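Local coordinates for protein putative RNase YutE (Bacillus subtilis subsp. subtilis str. 168, PDB 1YLM) that probably acts as an RNase toxin of the HepT family, the toxic half of a putative type VII toxin-antitoxin system, probably neutralised by its cognate antitoxin, at residues A[1-9]-A[56-64]; A[80-91]-A[118-129]. All coordinates share one frame; numbering follows the deposited sequence.

Contact 1. Residues A[1-9]-A[56-64]; sequences MYFVDRSKI and MIDGFIMRD
The rings of Y2 and F60 meet edge-to-face. F60 turns its edge to the face of Y2, with CD2 of F60 above the centre of that ring. The centroids lie 5.1 Å apart and the planes stand at 62°. CG of M1 covers the opposite face of Y2. One face of the F60 ring takes a methyl group of V4 in a CH-pi contact, with V4 CG2 3.9 Å from the centroid. V4 CG1 is anti to the backbone N (chi1 -177°), which places CG2 beside that N and over the ring. The end of M56, a selenomethionine, lies near the ring edge of F60. It also lies against I9 CD1, though the exact separation is doubtful.

No direct hydrogen bond joins the two backbones. F3 O meets G59 CA in a CA-H...O contact of 3.4 Å. A water bridges F3 N and G59 O. D5 caps helix 6-23 by accepting from K8 N.

The contact lays the N-terminal arm across the C-terminal end of helix 32-59. Helix 119-137 adds Y132, edge-to-face with F60, and L133 against M56. The C-terminal tail joins through backbone hydrogen bonding between V4 and A142.

Contact 2. Residues A[80-91]-A[118-129]; sequences VVTEKEGDELKK and HQTALQDFPKRI
R128 of helix 119-137 reaches across to E85 of helix 83-93, and the two side chains cross at about a right angle. R128 CB sits 3.3 Å from V80 O and also touches CG1 of V81. The chain bends at chi2 (-76°), and this turns it toward the carboxylate. R128 CD lies 3.6 Å from both V80 O and E85 OE1. NE then gives its hydrogen to E85 OE1 over 2.8 Å. That bond uses the syn lone pair of OE1 and lies close to the guanidinium plane. NH2 of R128 reaches E85 OE2 at 2.6 Å, but the bond is bent and weak. CB of D124 lies over one face of the guanidinium.

E85 OE1 has a second donor, T82 N, on its anti side. E85 N in turn bonds to T82 OG1, so the two residues form a capping box at the start of helix 83-93. About one turn after E85, E88 OE1 accepts from H118 ND1 over 2.8 Å. The oxygen lies in the ring plane and uses its anti lone pair. E88 O lies over the face of the same imidazole. On the inner side of these polar groups, CD2 of L89 packs against L122 CD2 at 3.6 Å and against A121 CB. L89 CD1 touches CD1 of F125. V80 CG1 meets I129 CD1.

The axes of helix segments 83-91 and 119-129 come within 9.3 Å and cross at -110°. The polar bonds thus join two steeply crossed helices of the HepT-like domain. E85 and D124 bring like charges close. A water donating to E85 OE2 and D124 OD2, and the positive charge of R128, probably ease that repulsion. The salt bridge also ties the capped start of helix 83-93 to R128.

The centre of contact 1, which is partly buried, lies about 16 Å from the centre of the chain. That of contact 2, a buried contact, lies about 8 Å from it. Their chemistry differs. Residues 1-9 and 56-64 meet mainly through aromatic and apolar groups at an end of the fold, whereas 80-91 and 118-129 add charged and histidine-carboxylate bonds along one side of an apolar layer. The two contacts hold different pairs of helices, yet they touch. I9 CG2 packs on I129 CG2 at 3.7 Å, M56 reaches I129 and M62 reaches V80. Helix 119-137 therefore serves both. The side chain of K91 is about 11 Å from that of R96, the probable active-site residue; contact 1 is remote from it.

Contact 1. Residues A[1-9]-A[56-64]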
loop_
_atom_site.group_PDB
_atom_site.type_symbol
_atom_site.label_atom_id
_atom_site.label_comp_id
_atom_site.label_asym_id
_atom_site.label_seq_id
_atom_site.Cartn_x
_atom_site.Cartn_y
_atom_site.Cartn_z
HETATM N N MSE A 1 -1.345 22.793 -26.650
HETATM C CA MSE A 1 -2.375 23.145 -25.618
HETATM C C MSE A 1 -2.412 22.191 -24.405
HETATM O O MSE A 1 -2.257 22.624 -23.252
HETATM C CB MSE A 1 -3.760 23.250 -26.276
HETATM C CG MSE A 1 -4.831 23.792 -25.363
HETATM SE SE MSE A 1 -4.276 25.267 -24.504
HETATM C CE MSE A 1 -5.100 25.033 -22.942
ATOM N N TYR A 2 -2.657 20.903 -24.663
ATOM C CA TYR A 2 -2.642 19.894 -23.602
ATOM C C TYR A 2 -1.387 19.044 -23.692
ATOM O O TYR A 2 -1.075 18.494 -24.755
ATOM C CB TYR A 2 -3.839 18.963 -23.717
ATOM C CG TYR A 2 -5.171 19.644 -23.657
ATOM C CD1 TYR A 2 -5.506 20.474 -22.583
ATOM C CD2 TYR A 2 -6.117 19.430 -24.649
ATOM C CE1 TYR A 2 -6.747 21.107 -22.519
ATOM C CE2 TYR A 2 -7.373 20.046 -24.590
ATOM C CZ TYR A 2 -7.672 20.890 -23.533
ATOM O OH TYR A 2 -8.911 21.502 -23.466
ATOM N N PHE A 3 -0.691 18.949 -22.571
ATOM C CA PHE A 3 0.457 18.064 -22.425
ATOM C C PHE A 3 0.059 16.982 -21.425
ATOM O O PHE A 3 0.034 17.198 -20.207
ATOM C CB PHE A 3 1.697 18.834 -21.968
ATOM C CG PHE A 3 2.094 19.954 -22.911
ATOM C CD1 PHE A 3 1.533 21.228 -22.776
ATOM C CD2 PHE A 3 3.008 19.730 -23.944
ATOM C CE1 PHE A 3 1.886 22.272 -23.652
ATOM C CE2 PHE A 3 3.367 20.765 -24.831
ATOM C CZ PHE A 3 2.796 22.038 -24.679
ATOM N N VAL A 4 -0.281 15.827 -21.975
ATOM C CA VAL A 4 -0.837 14.724 -21.212
ATOM C C VAL A 4 0.212 13.618 -21.130
ATOM O O VAL A 4 0.812 13.255 -22.148
ATOM C CB VAL A 4 -2.163 14.216 -21.869
ATOM C CG1 VAL A 4 -2.824 13.100 -21.039
ATOM C CG2 VAL A 4 -3.151 15.383 -22.056
ATOM N N ASP A 5 0.438 13.082 -19.928
ATOM C CA ASP A 5 1.394 11.983 -19.759
ATOM C C ASP A 5 0.777 10.663 -20.238
ATOM O O ASP A 5 0.450 9.756 -19.463
ATOM C CB ASP A 5 1.924 11.898 -18.333
ATOM C CG ASP A 5 3.189 11.027 -18.226
ATOM O OD1 ASP A 5 3.522 10.251 -19.168
ATOM O OD2 ASP A 5 3.845 11.114 -17.178
ATOM N N ARG A 6 0.602 10.578 -21.544
ATOM C CA ARG A 6 -0.203 9.523 -22.116
ATOM C C ARG A 6 0.441 8.151 -21.945
ATOM O O ARG A 6 -0.265 7.161 -21.734
ATOM C CB ARG A 6 -0.474 9.806 -23.604
ATOM C CG ARG A 6 -1.542 8.883 -24.200
ATOM C CD ARG A 6 -1.919 9.298 -25.643
ATOM N NE ARG A 6 -3.032 8.487 -26.129
ATOM C CZ ARG A 6 -3.790 8.788 -27.182
ATOM N NH1 ARG A 6 -3.560 9.892 -27.894
ATOM N NH2 ARG A 6 -4.783 7.978 -27.524
ATOM N N SER A 7 1.762 8.101 -22.063
ATOM C CA SER A 7 2.535 6.865 -21.794
ATOM C C SER A 7 2.263 6.306 -20.381
ATOM O O SER A 7 1.960 5.125 -20.223
ATOM C CB SER A 7 4.036 7.145 -21.923
ATOM O OG SER A 7 4.346 7.474 -23.253
ATOM N N LYS A 8 2.369 7.172 -19.380
ATOM C CA LYS A 8 2.119 6.801 -17.988
ATOM C C LYS A 8 0.692 6.289 -17.822
ATOM O O LYS A 8 0.475 5.242 -17.201
ATOM C CB LYS A 8 2.366 8.002 -17.064
ATOM C CG LYS A 8 2.225 7.685 -15.574
ATOM C CD LYS A 8 2.636 8.877 -14.728
ATOM C CE LYS A 8 2.528 8.569 -13.241
ATOM N NZ LYS A 8 1.122 8.495 -12.759
ATOM N N ILE A 9 -0.281 7.014 -18.378
ATOM C CA ILE A 9 -1.692 6.662 -18.217
ATOM C C ILE A 9 -1.922 5.302 -18.859
ATOM O O ILE A 9 -2.498 4.399 -18.250
ATOM C CB ILE A 9 -2.654 7.730 -18.832
ATOM C CG1 ILE A 9 -2.552 9.062 -18.071
ATOM C CG2 ILE A 9 -4.117 7.212 -18.849
ATOM C CD1 ILE A 9 -3.194 10.253 -18.792
HETATM N N MSE A 56 -4.940 12.775 -15.742
HETATM C CA MSE A 56 -5.995 13.358 -16.597
HETATM C C MSE A 56 -6.230 14.839 -16.253
HETATM O O MSE A 56 -6.247 15.721 -17.107
HETATM C CB MSE A 56 -7.318 12.609 -16.391
HETATM C CG MSE A 56 -7.395 11.202 -16.938
HETATM SE SE MSE A 56 -7.770 11.218 -18.718
HETATM C CE MSE A 56 -6.477 11.031 -19.201
ATOM N N ILE A 57 -6.426 15.091 -14.968
ATOM C CA ILE A 57 -6.742 16.424 -14.474
ATOM C C ILE A 57 -5.593 17.396 -14.767
ATOM O O ILE A 57 -5.813 18.483 -15.328
ATOM C CB ILE A 57 -7.055 16.339 -12.948
ATOM C CG1 ILE A 57 -8.440 15.722 -12.729
ATOM C CG2 ILE A 57 -6.928 17.709 -12.268
ATOM C CD1 ILE A 57 -8.734 15.365 -11.244
ATOM N N ASP A 58 -4.374 16.987 -14.432
ATOM C CA ASP A 58 -3.183 17.805 -14.677
ATOM C C ASP A 58 -2.974 18.068 -16.173
ATOM O O ASP A 58 -2.746 19.217 -16.572
ATOM C CB ASP A 58 -1.926 17.161 -14.089
ATOM C CG ASP A 58 -1.952 17.092 -12.559
ATOM O OD1 ASP A 58 -2.838 17.706 -11.908
ATOM O OD2 ASP A 58 -1.075 16.401 -12.005
ATOM N N GLY A 59 -3.062 17.020 -16.990
ATOM C CA GLY A 59 -2.841 17.140 -18.443
ATOM C C GLY A 59 -3.877 17.993 -19.172
ATOM O O GLY A 59 -3.530 18.767 -20.088
ATOM N N PHE A 60 -5.149 17.851 -18.776
ATOM C CA PHE A 60 -6.267 18.528 -19.448
ATOM C C PHE A 60 -6.744 19.793 -18.744
ATOM O O PHE A 60 -7.812 20.274 -19.063
ATOM C CB PHE A 60 -7.451 17.581 -19.655
ATOM C CG PHE A 60 -7.217 16.552 -20.737
ATOM C CD1 PHE A 60 -6.984 15.224 -20.398
ATOM C CD2 PHE A 60 -7.221 16.921 -22.090
ATOM C CE1 PHE A 60 -6.764 14.262 -21.373
ATOM C CE2 PHE A 60 -6.994 15.971 -23.092
ATOM C CZ PHE A 60 -6.777 14.632 -22.737
ATOM N N ILE A 61 -5.941 20.324 -17.822
ATOM C CA ILE A 61 -6.267 21.574 -17.088
ATOM C C ILE A 61 -7.680 21.526 -16.528
ATOM O O ILE A 61 -8.482 22.446 -16.734
ATOM C CB ILE A 61 -6.133 22.870 -17.965
ATOM C CG1 ILE A 61 -5.036 22.707 -19.006
ATOM C CG2 ILE A 61 -5.903 24.113 -17.064
ATOM C CD1 ILE A 61 -4.910 23.901 -19.958
HETATM N N MSE A 62 -7.983 20.439 -15.828
HETATM C CA MSE A 62 -9.259 20.323 -15.141
HETATM C C MSE A 62 -9.132 20.988 -13.776
HETATM O O MSE A 62 -8.025 21.314 -13.328
HETATM C CB MSE A 62 -9.650 18.847 -14.989
HETATM C CG MSE A 62 -9.812 18.092 -16.313
HETATM SE SE MSE A 62 -10.198 16.307 -16.113
HETATM C CE MSE A 62 -10.376 15.829 -17.802
ATOM N N ARG A 63 -10.260 21.159 -13.097
ATOM C CA ARG A 63 -10.246 21.710 -11.743
ATOM C C ARG A 63 -9.281 20.918 -10.871
ATOM O O ARG A 63 -9.205 19.689 -10.963
ATOM C CB ARG A 63 -11.654 21.687 -11.137
ATOM C CG ARG A 63 -11.718 22.183 -9.707
ATOM C CD ARG A 63 -13.151 22.441 -9.311
ATOM N NE ARG A 63 -13.213 23.223 -8.077
ATOM C CZ ARG A 63 -13.258 24.554 -8.019
ATOM N NH1 ARG A 63 -13.252 25.284 -9.135
ATOM N NH2 ARG A 63 -13.310 25.160 -6.834
ATOM N N ASP A 64 -8.533 21.619 -10.038
ATOM C CA ASP A 64 -7.571 20.958 -9.172
ATOM C C ASP A 64 -8.273 20.304 -7.964
ATOM O O ASP A 64 -9.077 20.950 -7.291
ATOM C CB ASP A 64 -6.520 21.968 -8.722
ATOM C CG ASP A 64 -5.341 21.319 -8.051
ATOM O OD1 ASP A 64 -4.746 20.385 -8.629
ATOM O OD2 ASP A 64 -4.999 21.751 -6.937
HETATM O O HOH W 1 -1.538 20.316 -20.305
#

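Contact 2. Residues A[80-91]-A[118-129]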
loop_
_atom_site.group_PDB
_atom_site.type_symbol
_atom_site.label_atom_id
_atom_site.label_comp_id
_atom_site.label_asym_id
_atom_site.label_seq_id
_atom_site.Cartn_x
_atom_site.Cartn_y
_atom_site.Cartn_z
ATOM N N VAL A 80 -15.771 12.526 -18.238
ATOM C CA VAL A 80 -14.881 11.405 -18.488
ATOM C C VAL A 80 -15.609 10.084 -18.179
ATOM O O VAL A 80 -15.537 9.144 -18.963
ATOM C CB VAL A 80 -13.560 11.513 -17.690
ATOM C CG1 VAL A 80 -12.636 10.359 -18.040
ATOM C CG2 VAL A 80 -12.863 12.850 -17.958
ATOM N N VAL A 81 -16.281 10.028 -17.025
ATOM C CA VAL A 81 -17.091 8.871 -16.640
ATOM C C VAL A 81 -18.523 9.357 -16.341
ATOM O O VAL A 81 -18.727 10.563 -16.124
ATOM C CB VAL A 81 -16.495 8.133 -15.401
ATOM C CG1 VAL A 81 -15.091 7.606 -15.694
ATOM C CG2 VAL A 81 -16.495 9.042 -14.165
ATOM N N THR A 82 -19.502 8.444 -16.312
ATOM C CA THR A 82 -20.865 8.818 -15.905
ATOM C C THR A 82 -20.929 9.147 -14.403
ATOM O O THR A 82 -20.052 8.745 -13.632
ATOM C CB THR A 82 -21.933 7.732 -16.250
ATOM O OG1 THR A 82 -21.744 6.585 -15.415
ATOM C CG2 THR A 82 -21.848 7.294 -17.702
ATOM N N GLU A 83 -21.959 9.891 -13.999
ATOM C CA GLU A 83 -22.227 10.154 -12.588
ATOM C C GLU A 83 -22.317 8.853 -11.791
ATOM O O GLU A 83 -21.726 8.751 -10.721
ATOM C CB GLU A 83 -23.513 10.975 -12.393
ATOM C CG GLU A 83 -23.685 11.484 -10.954
ATOM C CD GLU A 83 -24.780 12.540 -10.787
ATOM O OE1 GLU A 83 -25.317 13.048 -11.807
ATOM O OE2 GLU A 83 -25.091 12.879 -9.620
ATOM N N LYS A 84 -23.067 7.877 -12.294
ATOM C CA LYS A 84 -23.205 6.606 -11.567
ATOM C C LYS A 84 -21.872 5.835 -11.473
ATOM O O LYS A 84 -21.534 5.319 -10.415
ATOM C CB LYS A 84 -24.331 5.722 -12.129
ATOM C CG LYS A 84 -24.223 5.447 -13.599
ATOM C CD LYS A 84 -24.933 4.167 -14.024
ATOM C CE LYS A 84 -24.155 3.469 -15.151
ATOM N NZ LYS A 84 -23.464 4.442 -16.069
ATOM N N GLU A 85 -21.118 5.782 -12.572
ATOM C CA GLU A 85 -19.763 5.219 -12.533
ATOM C C GLU A 85 -18.888 5.888 -11.476
ATOM O O GLU A 85 -18.200 5.202 -10.698
ATOM C CB GLU A 85 -19.094 5.296 -13.903
ATOM C CG GLU A 85 -19.661 4.291 -14.884
ATOM C CD GLU A 85 -19.204 4.514 -16.305
ATOM O OE1 GLU A 85 -18.821 5.649 -16.673
ATOM O OE2 GLU A 85 -19.251 3.533 -17.069
ATOM N N GLY A 86 -18.930 7.224 -11.433
ATOM C CA GLY A 86 -18.164 7.997 -10.465
ATOM C C GLY A 86 -18.502 7.645 -9.025
ATOM O O GLY A 86 -17.606 7.424 -8.208
ATOM N N ASP A 87 -19.794 7.573 -8.723
ATOM C CA ASP A 87 -20.277 7.239 -7.382
ATOM C C ASP A 87 -19.824 5.854 -6.978
ATOM O O ASP A 87 -19.344 5.660 -5.857
ATOM C CB ASP A 87 -21.812 7.317 -7.323
ATOM C CG ASP A 87 -22.341 8.746 -7.419
ATOM O OD1 ASP A 87 -21.581 9.714 -7.152
ATOM O OD2 ASP A 87 -23.542 8.895 -7.738
ATOM N N GLU A 88 -19.953 4.909 -7.904
ATOM C CA GLU A 88 -19.525 3.524 -7.679
ATOM C C GLU A 88 -18.031 3.440 -7.392
ATOM O O GLU A 88 -17.610 2.806 -6.425
ATOM C CB GLU A 88 -19.867 2.656 -8.878
ATOM C CG GLU A 88 -21.345 2.273 -8.951
ATOM C CD GLU A 88 -21.580 1.081 -9.837
ATOM O OE1 GLU A 88 -21.090 -0.018 -9.499
ATOM O OE2 GLU A 88 -22.261 1.231 -10.870
ATOM N N LEU A 89 -17.227 4.097 -8.230
ATOM C CA LEU A 89 -15.774 4.084 -8.034
ATOM C C LEU A 89 -15.384 4.753 -6.718
ATOM O O LEU A 89 -14.481 4.283 -6.030
ATOM C CB LEU A 89 -15.040 4.683 -9.240
ATOM C CG LEU A 89 -15.225 3.885 -10.552
ATOM C CD1 LEU A 89 -14.483 4.529 -11.719
ATOM C CD2 LEU A 89 -14.839 2.423 -10.452
ATOM N N LYS A 90 -16.099 5.806 -6.336
ATOM C CA LYS A 90 -15.870 6.448 -5.042
ATOM C C LYS A 90 -16.020 5.470 -3.864
ATOM O O LYS A 90 -15.295 5.571 -2.875
ATOM C CB LYS A 90 -16.813 7.632 -4.840
ATOM C CG LYS A 90 -16.426 8.914 -5.600
ATOM C CD LYS A 90 -17.616 9.890 -5.640
ATOM C CE LYS A 90 -17.504 10.931 -4.571
ATOM N NZ LYS A 90 -18.656 11.886 -4.653
ATOM N N LYS A 91 -16.969 4.544 -3.965
ATOM C CA LYS A 91 -17.221 3.588 -2.873
ATOM C C LYS A 91 -16.036 2.641 -2.667
ATOM O O LYS A 91 -15.716 2.293 -1.522
ATOM C CB LYS A 91 -18.517 2.802 -3.115
ATOM C CG LYS A 91 -19.778 3.676 -3.054
ATOM C CD LYS A 91 -21.028 2.895 -3.487
ATOM C CE LYS A 91 -22.299 3.796 -3.417
ATOM N NZ LYS A 91 -22.393 4.549 -2.149
ATOM N N HIS A 118 -18.912 -3.454 -7.806
ATOM C CA HIS A 118 -18.604 -2.378 -8.756
ATOM C C HIS A 118 -17.742 -2.860 -9.908
ATOM O O HIS A 118 -17.048 -2.072 -10.537
ATOM C CB HIS A 118 -17.972 -1.190 -8.014
ATOM C CG HIS A 118 -18.775 -0.744 -6.825
ATOM N ND1 HIS A 118 -20.098 -0.360 -6.927
ATOM C CD2 HIS A 118 -18.465 -0.670 -5.509
ATOM C CE1 HIS A 118 -20.557 -0.038 -5.729
ATOM N NE2 HIS A 118 -19.588 -0.221 -4.849
ATOM N N GLN A 119 -17.810 -4.158 -10.206
ATOM C CA GLN A 119 -16.914 -4.739 -11.191
ATOM C C GLN A 119 -17.152 -4.170 -12.599
ATOM O O GLN A 119 -16.196 -3.901 -13.322
ATOM C CB GLN A 119 -16.992 -6.271 -11.168
ATOM C CG GLN A 119 -15.874 -6.938 -11.968
ATOM C CD GLN A 119 -15.786 -8.426 -11.747
ATOM O OE1 GLN A 119 -16.250 -8.940 -10.736
ATOM N NE2 GLN A 119 -15.174 -9.129 -12.693
ATOM N N THR A 120 -18.413 -3.948 -12.975
ATOM C CA THR A 120 -18.708 -3.366 -14.293
ATOM C C THR A 120 -18.112 -1.949 -14.477
ATOM O O THR A 120 -17.483 -1.674 -15.509
ATOM C CB THR A 120 -20.228 -3.374 -14.613
ATOM O OG1 THR A 120 -20.707 -4.731 -14.637
ATOM C CG2 THR A 120 -20.491 -2.753 -15.980
ATOM N N ALA A 121 -18.308 -1.066 -13.495
ATOM C CA ALA A 121 -17.701 0.276 -13.512
ATOM C C ALA A 121 -16.169 0.169 -13.549
ATOM O O ALA A 121 -15.493 0.912 -14.273
ATOM C CB ALA A 121 -18.146 1.092 -12.326
ATOM N N LEU A 122 -15.618 -0.779 -12.796
ATOM C CA LEU A 122 -14.168 -1.016 -12.856
ATOM C C LEU A 122 -13.684 -1.412 -14.257
ATOM O O LEU A 122 -12.750 -0.804 -14.791
ATOM C CB LEU A 122 -13.734 -2.041 -11.797
ATOM C CG LEU A 122 -13.803 -1.539 -10.348
ATOM C CD1 LEU A 122 -13.650 -2.687 -9.366
ATOM C CD2 LEU A 122 -12.742 -0.455 -10.089
ATOM N N GLN A 123 -14.340 -2.402 -14.859
ATOM C CA GLN A 123 -14.026 -2.845 -16.216
ATOM C C GLN A 123 -14.134 -1.719 -17.243
ATOM O O GLN A 123 -13.349 -1.652 -18.181
ATOM C CB GLN A 123 -14.955 -3.987 -16.642
ATOM C CG GLN A 123 -14.815 -5.256 -15.807
ATOM C CD GLN A 123 -15.881 -6.296 -16.127
ATOM O OE1 GLN A 123 -16.964 -5.969 -16.623
ATOM N NE2 GLN A 123 -15.580 -7.553 -15.841
ATOM N N ASP A 124 -15.117 -0.844 -17.058
ATOM C CA ASP A 124 -15.356 0.252 -17.999
ATOM C C ASP A 124 -14.426 1.447 -17.841
ATOM O O ASP A 124 -14.309 2.250 -18.762
ATOM C CB ASP A 124 -16.806 0.723 -17.893
ATOM C CG ASP A 124 -17.782 -0.296 -18.448
ATOM O OD1 ASP A 124 -17.350 -1.184 -19.212
ATOM O OD2 ASP A 124 -18.976 -0.199 -18.120
ATOM N N PHE A 125 -13.777 1.570 -16.682
ATOM C CA PHE A 125 -12.913 2.732 -16.405
ATOM C C PHE A 125 -11.808 2.952 -17.468
ATOM O O PHE A 125 -11.674 4.066 -17.984
ATOM C CB PHE A 125 -12.333 2.669 -14.983
ATOM C CG PHE A 125 -11.436 3.838 -14.631
ATOM C CD1 PHE A 125 -11.983 5.097 -14.328
ATOM C CD2 PHE A 125 -10.057 3.694 -14.617
ATOM C CE1 PHE A 125 -11.158 6.179 -14.023
ATOM C CE2 PHE A 125 -9.221 4.767 -14.284
ATOM C CZ PHE A 125 -9.769 6.004 -13.990
ATOM N N PRO A 126 -11.021 1.901 -17.801
ATOM C CA PRO A 126 -10.012 2.068 -18.868
ATOM C C PRO A 126 -10.621 2.479 -20.212
ATOM O O PRO A 126 -10.034 3.289 -20.932
ATOM C CB PRO A 126 -9.373 0.666 -18.990
ATOM C CG PRO A 126 -9.679 -0.028 -17.728
ATOM C CD PRO A 126 -10.975 0.545 -17.212
ATOM N N LYS A 127 -11.776 1.914 -20.552
ATOM C CA LYS A 127 -12.475 2.285 -21.781
ATOM C C LYS A 127 -12.823 3.785 -21.807
ATOM O O LYS A 127 -12.590 4.459 -22.814
ATOM C CB LYS A 127 -13.750 1.454 -21.956
ATOM C CG LYS A 127 -13.532 -0.062 -21.942
ATOM C CD LYS A 127 -14.871 -0.825 -22.105
ATOM C CE LYS A 127 -15.652 -0.327 -23.340
ATOM N NZ LYS A 127 -16.575 -1.382 -23.922
ATOM N N ARG A 128 -13.393 4.292 -20.718
ATOM C CA ARG A 128 -13.718 5.720 -20.591
ATOM C C ARG A 128 -12.479 6.587 -20.776
ATOM O O ARG A 128 -12.511 7.579 -21.513
ATOM C CB ARG A 128 -14.320 6.034 -19.211
ATOM C CG ARG A 128 -15.617 5.309 -18.907
ATOM C CD ARG A 128 -16.827 5.877 -19.624
ATOM N NE ARG A 128 -17.993 5.040 -19.317
ATOM C CZ ARG A 128 -18.389 3.996 -20.043
ATOM N NH1 ARG A 128 -17.752 3.664 -21.165
ATOM N NH2 ARG A 128 -19.445 3.283 -19.655
ATOM N N ILE A 129 -11.395 6.231 -20.089
ATOM C CA ILE A 129 -10.153 6.994 -20.210
ATOM C C ILE A 129 -9.615 6.992 -21.649
ATOM O O ILE A 129 -9.232 8.042 -22.176
ATOM C CB ILE A 129 -9.041 6.500 -19.255
ATOM C CG1 ILE A 129 -9.480 6.578 -17.772
ATOM C CG2 ILE A 129 -7.780 7.315 -19.468
ATOM C CD1 ILE A 129 -9.892 7.989 -17.269
HETATM O O HOH W 2 -14.748 9.013 -21.668
HETATM O O HOH W 3 -19.929 1.065 -16.197
HETATM O O HOH W 4 -20.664 -1.534 -11.620
#